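Local coordinates for protein aspartate-semialdehyde dehydrogenase 2 (Vibrio cholerae, PDB 2QZ9) that catalyses the NADPH-dependent reductive dephosphorylation of L-aspartyl-4-phosphate to L-aspartate-semialdehyde, an early step in lysine, methionine and threonine biosynthesis, at residues P280-D285 against W310-N315; R26-D31 against I327-V332; H249-A254 against I301-G306; K215-T220 against I229-T234. One frame throughout, in Å; residues are numbered along the deposited sequence. Where two conformers were deposited one is given.

Interaction 1: residues P280-D285 against W310-N315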
loop_
_atom_site.group_PDB
_atom_site.type_symbol
_atom_site.label_atom_id
_atom_site.label_comp_id
_atom_site.label_asym_id
_atom_site.label_seq_id
_atom_site.Cartn_x
_atom_site.Cartn_y
_atom_site.Cartn_z
ATOM N N PRO A 280 -13.130 0.619 -6.138
ATOM C CA PRO A 280 -12.324 0.872 -7.329
ATOM C C PRO A 280 -10.886 0.350 -7.218
ATOM O O PRO A 280 -10.296 0.319 -6.121
ATOM C CB PRO A 280 -12.338 2.406 -7.438
ATOM C CG PRO A 280 -12.467 2.878 -6.013
ATOM C CD PRO A 280 -13.278 1.826 -5.295
ATOM N N THR A 281 -10.334 -0.056 -8.356
ATOM C CA THR A 281 -8.916 -0.336 -8.464
ATOM C C THR A 281 -8.318 0.426 -9.631
ATOM O O THR A 281 -9.016 0.777 -10.582
ATOM C CB THR A 281 -8.615 -1.832 -8.661
ATOM O OG1 THR A 281 -9.172 -2.261 -9.910
ATOM C CG2 THR A 281 -9.170 -2.677 -7.490
ATOM N N GLN A 282 -7.021 0.670 -9.542
ATOM C CA GLN A 282 -6.247 1.329 -10.590
ATOM C C GLN A 282 -6.447 0.741 -12.009
ATOM O O GLN A 282 -6.898 1.450 -12.904
ATOM C CB GLN A 282 -4.767 1.329 -10.195
ATOM C CG GLN A 282 -4.446 2.257 -9.005
ATOM C CD GLN A 282 -3.334 1.726 -8.125
ATOM O OE1 GLN A 282 -3.441 0.627 -7.569
ATOM N NE2 GLN A 282 -2.262 2.499 -7.985
ATOM N N VAL A 283 -6.122 -0.540 -12.207
ATOM C CA VAL A 283 -6.256 -1.179 -13.530
ATOM C C VAL A 283 -7.701 -1.211 -14.015
ATOM O O VAL A 283 -7.984 -0.918 -15.182
ATOM C CB VAL A 283 -5.718 -2.632 -13.547
ATOM C CG1 VAL A 283 -6.257 -3.397 -14.768
ATOM C CG2 VAL A 283 -4.226 -2.634 -13.559
ATOM N N ARG A 284 -8.616 -1.545 -13.113
ATOM C CA ARG A 284 -9.991 -1.803 -13.516
ATOM C C ARG A 284 -10.850 -0.539 -13.687
ATOM O O ARG A 284 -11.588 -0.423 -14.666
ATOM C CB ARG A 284 -10.621 -2.823 -12.568
ATOM C CG ARG A 284 -11.980 -3.383 -12.982
ATOM C CD ARG A 284 -13.042 -2.820 -12.067
ATOM N NE ARG A 284 -13.887 -3.853 -11.500
ATOM C CZ ARG A 284 -14.659 -3.706 -10.425
ATOM N NH1 ARG A 284 -14.700 -2.558 -9.759
ATOM N NH2 ARG A 284 -15.391 -4.736 -10.008
ATOM N N ASP A 285 -10.741 0.413 -12.768
ATOM C CA ASP A 285 -11.667 1.542 -12.748
ATOM C C ASP A 285 -11.059 2.922 -13.001
ATOM O O ASP A 285 -11.776 3.837 -13.405
ATOM C CB ASP A 285 -12.428 1.569 -11.427
ATOM C CG ASP A 285 -13.190 0.290 -11.178
ATOM O OD1 ASP A 285 -12.695 -0.546 -10.390
ATOM O OD2 ASP A 285 -14.265 0.114 -11.791
ATOM N N TRP A 310 -11.016 4.343 0.750
ATOM C CA TRP A 310 -10.025 3.961 -0.259
ATOM C C TRP A 310 -10.236 4.914 -1.428
ATOM O O TRP A 310 -11.350 5.069 -1.896
ATOM C CB TRP A 310 -10.241 2.495 -0.670
ATOM C CG TRP A 310 -9.396 1.928 -1.824
ATOM C CD1 TRP A 310 -9.849 1.630 -3.094
ATOM C CD2 TRP A 310 -8.010 1.532 -1.798
ATOM N NE1 TRP A 310 -8.831 1.107 -3.850
ATOM C CE2 TRP A 310 -7.698 1.021 -3.086
ATOM C CE3 TRP A 310 -7.000 1.570 -0.819
ATOM C CZ2 TRP A 310 -6.418 0.579 -3.430
ATOM C CZ3 TRP A 310 -5.737 1.119 -1.156
ATOM C CH2 TRP A 310 -5.455 0.617 -2.456
ATOM N N VAL A 311 -9.177 5.576 -1.878
ATOM C CA VAL A 311 -9.326 6.639 -2.885
ATOM C C VAL A 311 -8.466 6.343 -4.124
ATOM O O VAL A 311 -7.281 6.055 -4.013
ATOM C CB VAL A 311 -9.040 8.056 -2.287
ATOM C CG1 VAL A 311 -9.202 9.134 -3.330
ATOM C CG2 VAL A 311 -9.995 8.339 -1.121
ATOM N N VAL A 312 -9.089 6.381 -5.298
ATOM C CA VAL A 312 -8.381 6.078 -6.536
ATOM C C VAL A 312 -8.634 7.173 -7.575
ATOM O O VAL A 312 -9.753 7.684 -7.674
ATOM C CB VAL A 312 -8.785 4.682 -7.099
ATOM C CG1 VAL A 312 -8.000 4.352 -8.353
ATOM C CG2 VAL A 312 -8.521 3.586 -6.053
ATOM N N ALA A 313 -7.588 7.528 -8.335
ATOM C CA ALA A 313 -7.744 8.426 -9.494
ATOM C C ALA A 313 -6.684 8.162 -10.562
ATOM O O ALA A 313 -5.658 7.548 -10.282
ATOM C CB ALA A 313 -7.720 9.898 -9.068
ATOM N N ASP A 314 -6.964 8.599 -11.790
ATOM C CA ASP A 314 -5.970 8.608 -12.855
ATOM C C ASP A 314 -5.119 9.850 -12.622
ATOM O O ASP A 314 -5.610 10.977 -12.705
ATOM C CB ASP A 314 -6.634 8.640 -14.237
ATOM C CG ASP A 314 -5.630 8.549 -15.391
ATOM O OD1 ASP A 314 -5.984 7.995 -16.460
ATOM O OD2 ASP A 314 -4.484 9.019 -15.257
ATOM N N ASN A 315 -3.849 9.621 -12.318
ATOM C CA ASN A 315 -2.920 10.670 -11.894
ATOM C C ASN A 315 -2.468 11.568 -13.044
ATOM O O ASN A 315 -1.914 12.642 -12.811
ATOM C CB ASN A 315 -1.693 10.046 -11.216
ATOM C CG ASN A 315 -1.054 8.972 -12.064
ATOM O OD1 ASN A 315 -1.712 8.009 -12.434
ATOM N ND2 ASN A 315 0.220 9.135 -12.394
#
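The indole of W310 reaches the backbone of P280 and makes the one hydrogen bond between 280-285 and 310-315. W310 NE1 donates to P280 O over 2.8 Å; the oxygen lies close to the ring plane, and NE1 sits nearly along the C=O axis, although the angle at the hydrogen is a bent 139°. With CG anti to the backbone N (chi1 174°), the ring turns its N-H edge to this carbonyl and satisfies it.

Apolar contacts lie beside the bond. The ring of P280 slides past both strand side chains, with P280 CD 4.1 Å from W310 CD1 and P280 CG 4.0 Å from V312 CG2. V312 divides its two methyls: CG2 lies against P280, whereas CG1 meets the start of the helix, 4.0 Å from Q282 N, the side chains of Q282 and V312 crossing at about a right angle.

Within 280-285, D285 OD1 accepts from T281 N on its anti lone pair and from R284 NH1 on its syn one, the latter a 2.9 Å salt bridge. T281 is the N-cap, its OG1 taking a weak bond from R284 N.

Q282 NE2 bonds to G243 O close to H244, the predicted proton acceptor, while V283 N bonds to N196 of the second subunit. Strand 306-313 runs between strands 244-252 and 292-299, and the loop before helix 282-286 and its first residue, Q282, rest on it.

Interaction 2: residues R26-D31 against I327-V332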
loop_
_atom_site.group_PDB
_atom_site.type_symbol
_atom_site.label_atom_id
_atom_site.label_comp_id
_atom_site.label_asym_id
_atom_site.label_seq_id
_atom_site.Cartn_x
_atom_site.Cartn_y
_atom_site.Cartn_z
ATOM N N ARG A 26 -13.463 17.853 -23.601
ATOM C CA ARG A 26 -14.348 18.718 -22.809
ATOM C C ARG A 26 -14.827 19.923 -23.625
ATOM O O ARG A 26 -15.520 20.810 -23.104
ATOM C CB ARG A 26 -13.683 19.132 -21.480
ATOM C CG ARG A 26 -13.491 17.945 -20.498
ATOM C CD ARG A 26 -12.755 18.331 -19.217
ATOM N NE ARG A 26 -13.484 19.267 -18.363
ATOM C CZ ARG A 26 -14.313 18.920 -17.378
ATOM N NH1 ARG A 26 -14.550 17.638 -17.107
ATOM N NH2 ARG A 26 -14.919 19.861 -16.666
ATOM N N GLU A 27 -14.456 19.930 -24.910
ATOM C CA GLU A 27 -14.865 20.967 -25.871
ATOM C C GLU A 27 -14.560 22.357 -25.328
ATOM O O GLU A 27 -15.452 23.210 -25.247
ATOM C CB GLU A 27 -16.368 20.848 -26.206
ATOM C CG GLU A 27 -16.767 19.531 -26.851
ATOM C CD GLU A 27 -18.273 19.401 -27.058
ATOM O OE1 GLU A 27 -18.861 20.265 -27.745
ATOM O OE2 GLU A 27 -18.864 18.433 -26.536
ATOM N N PHE A 28 -13.311 22.577 -24.917
ATOM C CA PHE A 28 -12.926 23.887 -24.385
ATOM C C PHE A 28 -13.054 24.887 -25.540
ATOM O O PHE A 28 -12.785 24.520 -26.683
ATOM C CB PHE A 28 -11.501 23.849 -23.823
ATOM C CG PHE A 28 -11.146 25.038 -22.977
ATOM C CD1 PHE A 28 -11.450 25.058 -21.623
ATOM C CD2 PHE A 28 -10.506 26.144 -23.537
ATOM C CE1 PHE A 28 -11.132 26.152 -20.839
ATOM C CE2 PHE A 28 -10.179 27.251 -22.754
ATOM C CZ PHE A 28 -10.492 27.256 -21.406
ATOM N N PRO A 29 -13.521 26.122 -25.261
ATOM C CA PRO A 29 -13.603 27.164 -26.300
ATOM C C PRO A 29 -12.251 27.706 -26.797
ATOM O O PRO A 29 -11.893 28.837 -26.491
ATOM C CB PRO A 29 -14.418 28.274 -25.620
ATOM C CG PRO A 29 -14.212 28.063 -24.176
ATOM C CD PRO A 29 -14.075 26.588 -23.979
ATOM N N VAL A 30 -11.531 26.902 -27.574
ATOM C CA VAL A 30 -10.209 27.274 -28.086
ATOM C C VAL A 30 -10.315 27.869 -29.499
ATOM O O VAL A 30 -10.877 27.244 -30.401
ATOM C CB VAL A 30 -9.240 26.052 -28.129
ATOM C CG1 VAL A 30 -7.922 26.424 -28.774
ATOM C CG2 VAL A 30 -8.989 25.495 -26.738
ATOM N N ASP A 31 -9.773 29.074 -29.677
ATOM C CA ASP A 31 -9.603 29.666 -30.999
ATOM C C ASP A 31 -8.388 28.993 -31.610
ATOM O O ASP A 31 -8.514 28.166 -32.513
ATOM C CB ASP A 31 -9.400 31.180 -30.875
ATOM C CG ASP A 31 -9.308 31.905 -32.233
ATOM O OD1 ASP A 31 -9.381 33.155 -32.205
ATOM O OD2 ASP A 31 -9.154 31.263 -33.311
ATOM N N ILE A 327 -9.582 24.232 -13.930
ATOM C CA ILE A 327 -9.176 25.565 -13.478
ATOM C C ILE A 327 -9.331 26.588 -14.623
ATOM O O ILE A 327 -9.886 27.669 -14.426
ATOM C CB ILE A 327 -7.706 25.565 -12.978
ATOM C CG1 ILE A 327 -7.568 24.730 -11.689
ATOM C CG2 ILE A 327 -7.194 27.015 -12.811
ATOM C CD1 ILE A 327 -6.125 24.492 -11.204
ATOM N N ALA A 328 -8.830 26.232 -15.806
ATOM C CA ALA A 328 -9.015 27.037 -17.014
ATOM C C ALA A 328 -10.487 27.340 -17.307
ATOM O O ALA A 328 -10.809 28.483 -17.625
ATOM C CB ALA A 328 -8.361 26.364 -18.217
ATOM N N GLU A 329 -11.360 26.332 -17.206
ATOM C CA GLU A 329 -12.804 26.511 -17.441
ATOM C C GLU A 329 -13.425 27.548 -16.505
ATOM O O GLU A 329 -14.172 28.422 -16.950
ATOM C CB GLU A 329 -13.581 25.196 -17.301
ATOM C CG GLU A 329 -13.319 24.156 -18.371
ATOM C CD GLU A 329 -13.909 22.781 -18.035
ATOM O OE1 GLU A 329 -13.832 21.888 -18.897
ATOM O OE2 GLU A 329 -14.449 22.582 -16.923
ATOM N N LEU A 330 -13.125 27.434 -15.211
ATOM C CA LEU A 330 -13.621 28.369 -14.208
ATOM C C LEU A 330 -12.981 29.748 -14.359
ATOM O O LEU A 330 -13.594 30.758 -14.026
ATOM C CB LEU A 330 -13.391 27.837 -12.793
ATOM C CG LEU A 330 -14.166 26.597 -12.320
ATOM C CD1 LEU A 330 -13.661 26.162 -10.961
ATOM C CD2 LEU A 330 -15.685 26.843 -12.255
ATOM N N LEU A 331 -11.747 29.782 -14.861
ATOM C CA LEU A 331 -11.035 31.046 -15.066
ATOM C C LEU A 331 -11.683 31.877 -16.183
ATOM O O LEU A 331 -11.886 33.082 -16.015
ATOM C CB LEU A 331 -9.547 30.798 -15.346
ATOM C CG LEU A 331 -8.617 31.988 -15.603
ATOM C CD1 LEU A 331 -8.300 32.725 -14.319
ATOM C CD2 LEU A 331 -7.336 31.516 -16.285
ATOM N N VAL A 332 -12.022 31.239 -17.304
ATOM C CA VAL A 332 -12.685 31.949 -18.402
ATOM C C VAL A 332 -14.146 32.289 -18.096
ATOM O O VAL A 332 -14.606 33.382 -18.436
ATOM C CB VAL A 332 -12.551 31.240 -19.781
ATOM C CG1 VAL A 332 -11.098 31.005 -20.115
ATOM C CG2 VAL A 332 -13.336 29.945 -19.842
HETATM O O HOH W 1 -14.584 22.780 -21.567
#
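The non-helical segment 26-31 passes alongside helix 317-335, closest at F28 and E329 with their CA atoms 7.4 Å apart, after a Schellman motif at E27 has ended the preceding helix. R26 and E329 form a side-on salt bridge: NE of R26 donates to OE1 of E329 over 2.7 Å and NH2 to OE2 over 2.8 Å. Guanidinium and carboxylate are nearly coplanar, 24° apart, and the NH2 bond is almost straight at 170°, using the syn lone pair of OE2. R26 attains this pose through a bend at chi3 (66°), while E329 stays extended beyond CG. A water adds a third link, donating to R26 O and, over 2.9 Å, to E329 OE1, so that this oxygen is gripped twice.

F28 pushes its ring edge at the helix backbone. F28 CE1 comes to 3.6 Å from E329 N and 3.8 Å from A328 CB, and F28 CZ lies 4.0 Å from V332 CG1. P29 CD lies over the rim of one ring face, and the aliphatic CG of E329 lies beside the ring, joining the apolar patch to the salt bridge.

F28 also packs on V6 and V332 on F4, both residues of strand 4-9 in the nucleotide-binding sheet. The C-terminal helix thus docks against the link between helix 14-25 and strand 30-37, part of a beta-alpha-beta crossover in the Rossmann-type N-terminal domain.

Interaction 3: residues H249-A254 against I301-G306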
loop_
_atom_site.group_PDB
_atom_site.type_symbol
_atom_site.label_atom_id
_atom_site.label_comp_id
_atom_site.label_asym_id
_atom_site.label_seq_id
_atom_site.Cartn_x
_atom_site.Cartn_y
_atom_site.Cartn_z
ATOM N N HIS A 249 -7.336 7.236 6.450
ATOM C CA HIS A 249 -7.929 6.995 7.765
ATOM C C HIS A 249 -8.047 8.360 8.479
ATOM O O HIS A 249 -7.054 8.908 8.990
ATOM C CB HIS A 249 -7.045 6.047 8.604
ATOM C CG HIS A 249 -6.881 4.661 8.036
ATOM N ND1 HIS A 249 -6.134 3.690 8.673
ATOM C CD2 HIS A 249 -7.375 4.077 6.915
ATOM C CE1 HIS A 249 -6.177 2.571 7.973
ATOM N NE2 HIS A 249 -6.917 2.781 6.899
ATOM N N VAL A 250 -9.246 8.923 8.504
ATOM C CA VAL A 250 -9.393 10.289 9.024
ATOM C C VAL A 250 -10.092 10.357 10.378
ATOM O O VAL A 250 -10.955 9.526 10.704
ATOM C CB VAL A 250 -10.080 11.254 8.013
ATOM C CG1 VAL A 250 -9.247 11.381 6.767
ATOM C CG2 VAL A 250 -11.470 10.788 7.655
ATOM N N GLU A 251 -9.696 11.346 11.165
ATOM C CA GLU A 251 -10.336 11.621 12.429
ATOM C C GLU A 251 -11.070 12.937 12.259
ATOM O O GLU A 251 -10.448 13.965 11.998
ATOM C CB GLU A 251 -9.304 11.707 13.541
ATOM C CG GLU A 251 -8.502 10.413 13.736
ATOM C CD GLU A 251 -7.174 10.627 14.437
ATOM O OE1 GLU A 251 -7.084 11.525 15.305
ATOM O OE2 GLU A 251 -6.215 9.891 14.118
ATOM N N THR A 252 -12.399 12.887 12.370
ATOM C CA THR A 252 -13.224 14.072 12.205
ATOM C C THR A 252 -13.313 14.848 13.524
ATOM O O THR A 252 -12.961 14.315 14.578
ATOM C CB THR A 252 -14.620 13.737 11.629
ATOM O OG1 THR A 252 -15.315 12.839 12.507
ATOM C CG2 THR A 252 -14.477 13.113 10.262
ATOM N N ARG A 253 -13.729 16.115 13.452
ATOM C CA ARG A 253 -13.859 16.962 14.657
ATOM C C ARG A 253 -15.215 16.755 15.353
ATOM O O ARG A 253 -15.323 16.901 16.571
ATOM C CB ARG A 253 -13.627 18.446 14.325
ATOM C CG ARG A 253 -12.220 18.775 13.836
ATOM C CD ARG A 253 -11.990 20.277 13.796
ATOM N NE ARG A 253 -10.614 20.625 13.441
ATOM C CZ ARG A 253 -9.598 20.654 14.299
ATOM N NH1 ARG A 253 -9.786 20.350 15.578
ATOM N NH2 ARG A 253 -8.387 20.989 13.879
ATOM N N ALA A 254 -16.239 16.408 14.574
ATOM C CA ALA A 254 -17.527 15.975 15.121
ATOM C C ALA A 254 -17.863 14.574 14.600
ATOM O O ALA A 254 -17.361 14.175 13.552
ATOM C CB ALA A 254 -18.626 16.964 14.746
ATOM N N ILE A 301 -13.245 1.715 13.785
ATOM C CA ILE A 301 -13.602 1.071 15.053
ATOM C C ILE A 301 -12.599 1.392 16.151
ATOM O O ILE A 301 -12.830 1.065 17.309
ATOM C CB ILE A 301 -13.752 -0.454 14.910
ATOM C CG1 ILE A 301 -12.511 -1.060 14.233
ATOM C CG2 ILE A 301 -15.039 -0.770 14.145
ATOM C CD1 ILE A 301 -12.511 -2.573 14.201
ATOM N N SER A 302 -11.496 2.042 15.784
ATOM C CA SER A 302 -10.395 2.311 16.726
ATOM C C SER A 302 -10.464 3.700 17.359
ATOM O O SER A 302 -9.593 4.062 18.135
ATOM C CB SER A 302 -9.051 2.173 16.009
ATOM O OG SER A 302 -8.785 3.328 15.227
ATOM N N HIS A 303 -11.488 4.476 17.013
ATOM C CA HIS A 303 -11.539 5.895 17.361
ATOM C C HIS A 303 -12.980 6.360 17.458
ATOM O O HIS A 303 -13.816 5.944 16.669
ATOM C CB HIS A 303 -10.816 6.721 16.293
ATOM C CG HIS A 303 -10.472 8.110 16.734
ATOM N ND1 HIS A 303 -11.388 9.143 16.723
ATOM C CD2 HIS A 303 -9.312 8.641 17.189
ATOM C CE1 HIS A 303 -10.808 10.247 17.162
ATOM N NE2 HIS A 303 -9.549 9.970 17.450
ATOM N N HIS A 304 -13.264 7.249 18.407
ATOM C CA HIS A 304 -14.648 7.711 18.618
ATOM C C HIS A 304 -15.225 8.449 17.398
ATOM O O HIS A 304 -16.418 8.356 17.133
ATOM C CB HIS A 304 -14.747 8.569 19.894
ATOM C CG HIS A 304 -13.880 9.793 19.872
ATOM N ND1 HIS A 304 -14.356 11.035 19.507
ATOM C CD2 HIS A 304 -12.572 9.969 20.178
ATOM C CE1 HIS A 304 -13.376 11.921 19.577
ATOM N NE2 HIS A 304 -12.283 11.299 19.983
ATOM N N SER A 305 -14.366 9.146 16.653
ATOM C CA SER A 305 -14.774 9.969 15.509
ATOM C C SER A 305 -13.899 9.749 14.267
ATOM O O SER A 305 -13.293 10.693 13.758
ATOM C CB SER A 305 -14.714 11.455 15.895
ATOM O OG SER A 305 -15.971 11.933 16.321
ATOM N N GLY A 306 -13.850 8.514 13.773
ATOM C CA GLY A 306 -13.034 8.181 12.604
ATOM C C GLY A 306 -13.789 7.649 11.391
ATOM O O GLY A 306 -14.832 6.999 11.523
HETATM O O HOH W 2 -15.682 14.341 17.545
#
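E251 and G306 face each other as an antiparallel, non-hydrogen-bonded pair, with CA atoms 4.4 Å apart, where strand 244-252 meets the beginning of strand 306-313 in the mixed sheet of the dimerisation domain. The next backbone link is a true hydrogen bond, T252 N to S305 O at 2.7 Å. Two CA-H...O contacts support the pairing: G306 CA approaches V250 O to 3.1 Å, and E251 CA lies near S305 O. The rest of 301-306 is the irregular loop leading in from strand 292-299.

Among the side chains, E251 lies over a face of the H303 imidazole. E251 CG stands above the ring centre, 4.0 Å from the centroid and 13° off the normal, a CH-pi contact. The carboxylate runs out past the NE2/CD2 rim, its plane 28° from that of the imidazole, with E251 OE1 3.6 Å from H303 NE2. H303, with CG anti to the backbone N (chi1 -164°), is in turn anchored by its own loop: ND1 accepts from S305 N, close to the ring plane, which helps fix the ring's rotation. The E251 carboxylate is held beyond the contact, OE2 forming salt bridges with R151 of the same chain and R151 of the second subunit, so E251 and H303 stand at the subunit interface.

S305 fits against the end of the strand, its CB beside T252 O and OG1. T252 OG1 donates to A254 O from above the carbonyl plane. A water bridges S305 OG, at 2.7 Å, and R253 O, to which it donates weakly.

Interaction 4: residues K215-T220 against I229-T234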
loop_
_atom_site.group_PDB
_atom_site.type_symbol
_atom_site.label_atom_id
_atom_site.label_comp_id
_atom_site.label_asym_id
_atom_site.label_seq_id
_atom_site.Cartn_x
_atom_site.Cartn_y
_atom_site.Cartn_z
ATOM N N LYS A 215 4.825 17.082 0.740
ATOM C CA LYS A 215 3.867 17.781 -0.139
ATOM C C LYS A 215 2.404 17.527 0.183
ATOM O O LYS A 215 1.585 18.450 0.132
ATOM C CB LYS A 215 4.100 17.430 -1.616
ATOM C CG LYS A 215 5.368 18.024 -2.201
ATOM C CD LYS A 215 5.504 17.611 -3.652
ATOM C CE LYS A 215 6.841 18.022 -4.220
ATOM N NZ LYS A 215 7.251 16.983 -5.227
ATOM N N MET A 216 2.044 16.281 0.488
ATOM C CA MET A 216 0.666 16.029 0.906
ATOM C C MET A 216 0.323 16.833 2.167
ATOM O O MET A 216 -0.777 17.349 2.286
ATOM C CB MET A 216 0.388 14.540 1.091
ATOM C CG MET A 216 0.573 13.716 -0.187
ATOM S SD MET A 216 0.088 11.998 0.044
ATOM C CE MET A 216 -1.704 12.135 0.137
ATOM N N VAL A 217 1.267 16.930 3.107
ATOM C CA VAL A 217 1.112 17.782 4.293
ATOM C C VAL A 217 0.875 19.256 3.931
ATOM O O VAL A 217 -0.195 19.798 4.194
ATOM C CB VAL A 217 2.336 17.655 5.234
ATOM C CG1 VAL A 217 2.245 18.654 6.393
ATOM C CG2 VAL A 217 2.449 16.233 5.749
ATOM N N TRP A 218 1.862 19.886 3.299
ATOM C CA TRP A 218 1.808 21.319 3.035
ATOM C C TRP A 218 0.691 21.706 2.079
ATOM O O TRP A 218 -0.010 22.689 2.298
ATOM C CB TRP A 218 3.120 21.819 2.446
ATOM C CG TRP A 218 4.331 21.664 3.293
ATOM C CD1 TRP A 218 4.432 21.822 4.658
ATOM C CD2 TRP A 218 5.648 21.377 2.821
ATOM N NE1 TRP A 218 5.736 21.618 5.052
ATOM C CE2 TRP A 218 6.500 21.349 3.943
ATOM C CE3 TRP A 218 6.192 21.133 1.546
ATOM C CZ2 TRP A 218 7.866 21.078 3.835
ATOM C CZ3 TRP A 218 7.552 20.863 1.439
ATOM C CH2 TRP A 218 8.371 20.836 2.581
ATOM N N GLU A 219 0.520 20.940 1.011
ATOM C CA GLU A 219 -0.527 21.284 0.050
ATOM C C GLU A 219 -1.913 21.098 0.632
ATOM O O GLU A 219 -2.819 21.873 0.320
ATOM C CB GLU A 219 -0.360 20.520 -1.253
ATOM C CG GLU A 219 0.957 20.802 -1.934
ATOM C CD GLU A 219 1.071 20.113 -3.271
ATOM O OE1 GLU A 219 0.031 19.868 -3.909
ATOM O OE2 GLU A 219 2.203 19.810 -3.685
ATOM N N THR A 220 -2.086 20.104 1.504
ATOM C CA THR A 220 -3.374 19.957 2.199
ATOM C C THR A 220 -3.732 21.178 3.060
ATOM O O THR A 220 -4.834 21.711 2.973
ATOM C CB THR A 220 -3.421 18.667 3.041
ATOM O OG1 THR A 220 -3.325 17.535 2.155
ATOM C CG2 THR A 220 -4.716 18.590 3.876
ATOM N N ILE A 229 -5.015 21.164 10.491
ATOM C CA ILE A 229 -5.267 19.785 10.018
ATOM C C ILE A 229 -3.932 19.090 10.059
ATOM O O ILE A 229 -2.962 19.541 9.444
ATOM C CB ILE A 229 -5.729 19.672 8.553
ATOM C CG1 ILE A 229 -6.486 20.902 8.099
ATOM C CG2 ILE A 229 -6.522 18.364 8.291
ATOM C CD1 ILE A 229 -6.021 21.332 6.749
ATOM N N MET A 230 -3.890 17.994 10.795
ATOM C CA MET A 230 -2.694 17.196 10.893
ATOM C C MET A 230 -2.706 16.148 9.786
ATOM O O MET A 230 -3.726 15.536 9.523
ATOM C CB MET A 230 -2.604 16.581 12.287
ATOM C CG MET A 230 -2.458 17.634 13.430
ATOM S SD MET A 230 -0.981 18.672 13.296
ATOM C CE MET A 230 -1.589 20.135 12.471
ATOM N N VAL A 231 -1.578 15.986 9.106
ATOM C CA VAL A 231 -1.497 15.056 7.978
ATOM C C VAL A 231 -0.275 14.173 8.177
ATOM O O VAL A 231 0.835 14.676 8.332
ATOM C CB VAL A 231 -1.437 15.785 6.591
ATOM C CG1 VAL A 231 -1.523 14.784 5.438
ATOM C CG2 VAL A 231 -2.542 16.835 6.476
ATOM N N ASN A 232 -0.489 12.858 8.164
ATOM C CA ASN A 232 0.583 11.888 8.423
ATOM C C ASN A 232 0.670 10.870 7.281
ATOM O O ASN A 232 -0.022 9.858 7.302
ATOM C CB ASN A 232 0.312 11.198 9.760
ATOM C CG ASN A 232 1.428 10.276 10.193
ATOM O OD1 ASN A 232 1.202 9.377 11.008
ATOM N ND2 ASN A 232 2.636 10.487 9.667
ATOM N N PRO A 233 1.481 11.162 6.256
ATOM C CA PRO A 233 1.603 10.263 5.107
ATOM C C PRO A 233 2.766 9.263 5.140
ATOM O O PRO A 233 3.808 9.543 5.723
ATOM C CB PRO A 233 1.792 11.238 3.920
ATOM C CG PRO A 233 1.979 12.640 4.562
ATOM C CD PRO A 233 2.254 12.392 6.034
ATOM N N THR A 234 2.546 8.094 4.534
ATOM C CA THR A 234 3.616 7.233 4.033
ATOM C C THR A 234 3.307 6.989 2.555
ATOM O O THR A 234 2.270 6.405 2.220
ATOM C CB THR A 234 3.708 5.862 4.768
ATOM O OG1 THR A 234 4.080 6.050 6.137
ATOM C CG2 THR A 234 4.739 4.937 4.100
#
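Helix 211-224 packs on strand 230-234, the edge strand within this chain of the mixed sheet in the dimerisation domain, as an alpha-beta layer contact. The two elements follow each other in sequence and run roughly antiparallel, with segment axes 154° apart and 7.9 Å at closest approach. M216, V217 and T220 on the helix meet I229, V231 and P233, the alternate residues whose side chains face it. K215, predicted to bind phosphate, points away from the strand.

V217 and V231 lie at the centre, their CA atoms 5.3 Å apart. CG2 of V217, placed anti to the carbonyl carbon, drops between strand residues: it is 3.4 Å from V231 O, 4.0 Å from V231 CB and 3.8 Å from P233 CG, the V217 and P233 side chains crossing at about a right angle. V231 spreads its methyls along the helix, CG1 near M216 O and CG2 3.8 Å from T220 CG2. At one end I229 CD1 touches T220 CG2, at 4.2 Å; at the other, P233 CG meets M216 CB.

T220 can present its methyl because its hydroxyl turns back into the helix. T220 OG1 donates to M216 O over 2.6 Å, in the carbonyl plane, and the same oxygen accepts from T220 N. M216 packs on M136 and T133 of helix 131-147, and its side chain lies close to Q158, predicted to bind substrate.

No hydrogen bond joins 215-220 to 229-234, although the adjoining Q221 NE2 bonds to I229 O. The contact rests on buried apolar groups meeting without directional bonds, with the threonine hydroxyl satisfied inside its own helix.

How the interactions relate
Interactions 1, 3 and 4 share the mixed sheet of the dimerisation domain, and all three also touch the second subunit. Interaction 4 comes first along the chain, at the edge strand 230-234; the segments of interactions 1 and 3 then alternate. Interaction 3 joins strand 244-252 to the start of 306-313, and interaction 1 sets the loop and helix start at 280-285 on the far end of that same strand. Centres of interactions 3 and 4 are about 17 Å apart, those of 1 and 3 about 24 Å. Interaction 2 encloses the others in sequence, its centre about 26 Å from that of interaction 1: helix 317-335, following strand 306-313, carries the chain back to the nucleotide-binding domain.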